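Local coordinates for protein racemase, putative (Roseobacter denitrificans, PDB 3TCS) that binds magnesium in a TIM-barrel active site of the enolase superfamily, holds d-alanine there, and is probably a hydro-lyase or racemase, at residues E295-A300 with I325-K330. Numbering follows the deposited sequence.
Sequences EMARAA and IPNAGK
The amide nitrogen ND2 of N327 reaches against helix 287-300 at A297 and R298, and it is gripped by two carbonyls: it hydrogen-bonds to O of L302 and weakly to O of V294, one residue before E295. In this TIM barrel the loop between helix 314-322 and strand 332-335 packs on the preceding outer helix, 287-300, largely through N327 and P326, away from the metal and d-alanine, while backbone hydrogen bonds join N327 and G329 to V304. The CG of N327 stands between its own backbone N and carbonyl carbon (chi1 57°), which turns the amide toward the helix. ND2 then lies 3.7 Å from CB of A297 and 3.6 Å from CB of R298; the backbone N of R298, 3.2 Å from ND2, is a second donor and merely a close neighbour. A leucine in place of N327 would probably leave the carbonyls of L302 and V294 without this donor. One residue earlier, P326 sets its ring carbon CG 3.7 Å from CD of R298, the two side chains crossing at about a right angle. The arginine chain then bends at chi3 (61°) and leads away to E295 one turn back, a side-on salt bridge in which NE meets OE1 at 2.8 Å, nearly straight, and NH2 meets OE2 at 2.8 Å.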
# COMPACT_ATOMS: atom_id res chain seq x y z
N GLU B 295 9.38 16.34 10.95
CA GLU B 295 10.80 16.58 11.18
C GLU B 295 11.58 16.64 9.86
O GLU B 295 12.48 17.46 9.70
CB GLU B 295 11.37 15.51 12.11
CG GLU B 295 12.88 15.57 12.35
CD GLU B 295 13.39 16.93 12.82
OE1 GLU B 295 12.65 17.65 13.53
OE2 GLU B 295 14.55 17.27 12.49
N MET B 296 11.25 15.76 8.91
CA MET B 296 11.92 15.78 7.61
C MET B 296 11.72 17.16 7.01
O MET B 296 12.66 17.78 6.50
CB MET B 296 11.30 14.77 6.64
CG MET B 296 11.49 13.31 6.98
SD MET B 296 10.61 12.31 5.76
CE MET B 296 10.76 10.68 6.51
N ALA B 297 10.48 17.63 7.06
CA ALA B 297 10.12 18.93 6.52
C ALA B 297 10.79 20.06 7.28
O ALA B 297 11.34 20.99 6.68
CB ALA B 297 8.60 19.12 6.56
N ARG B 298 10.76 19.98 8.61
CA ARG B 298 11.36 21.01 9.45
C ARG B 298 12.84 21.21 9.12
O ARG B 298 13.29 22.33 8.88
CB ARG B 298 11.21 20.66 10.93
CG ARG B 298 11.64 21.78 11.87
CD ARG B 298 12.13 21.23 13.21
NE ARG B 298 13.29 20.36 13.03
CZ ARG B 298 14.49 20.77 12.63
NH1 ARG B 298 14.71 22.06 12.37
NH2 ARG B 298 15.47 19.90 12.46
N ALA B 299 13.59 20.11 9.11
CA ALA B 299 15.02 20.19 8.82
C ALA B 299 15.28 20.79 7.43
O ALA B 299 16.30 21.45 7.22
CB ALA B 299 15.65 18.80 8.92
N ALA B 300 14.35 20.57 6.51
CA ALA B 300 14.48 21.07 5.14
C ALA B 300 13.95 22.49 4.98
O ALA B 300 14.12 23.10 3.93
CB ALA B 300 13.75 20.13 4.19
N ILE B 325 3.62 21.66 16.38
CA ILE B 325 4.80 21.63 15.52
C ILE B 325 5.42 23.02 15.28
O ILE B 325 4.71 24.02 15.24
CB ILE B 325 4.49 20.94 14.17
CG1 ILE B 325 3.42 21.72 13.40
CG2 ILE B 325 4.01 19.51 14.43
CD1 ILE B 325 3.22 21.22 11.98
N PRO B 326 6.75 23.08 15.13
CA PRO B 326 7.48 24.33 14.91
C PRO B 326 7.42 24.91 13.50
O PRO B 326 7.76 26.07 13.29
CB PRO B 326 8.91 23.97 15.30
CG PRO B 326 9.02 22.57 14.78
CD PRO B 326 7.70 21.95 15.24
N ASN B 327 6.99 24.09 12.54
CA ASN B 327 6.92 24.53 11.15
C ASN B 327 5.51 24.37 10.58
O ASN B 327 5.33 23.83 9.49
CB ASN B 327 7.92 23.72 10.32
CG ASN B 327 7.69 22.21 10.42
OD1 ASN B 327 7.22 21.71 11.45
ND2 ASN B 327 8.04 21.47 9.37
N ALA B 328 4.52 24.85 11.32
CA ALA B 328 3.14 24.75 10.87
C ALA B 328 2.87 25.69 9.70
O ALA B 328 3.45 26.77 9.61
CB ALA B 328 2.19 25.08 12.03
N GLY B 329 1.98 25.25 8.82
CA GLY B 329 1.58 26.04 7.67
C GLY B 329 0.65 27.15 8.14
O GLY B 329 0.52 27.39 9.34
N LYS B 330 -0.03 27.80 7.19
CA LYS B 330 -0.90 28.93 7.50
C LYS B 330 -2.27 28.64 8.09
O LYS B 330 -2.86 29.51 8.72
CB LYS B 330 -1.11 29.77 6.24
CG LYS B 330 0.17 30.19 5.51
CD LYS B 330 -0.19 30.77 4.15
CE LYS B 330 1.05 31.02 3.30
NZ LYS B 330 0.70 31.59 1.96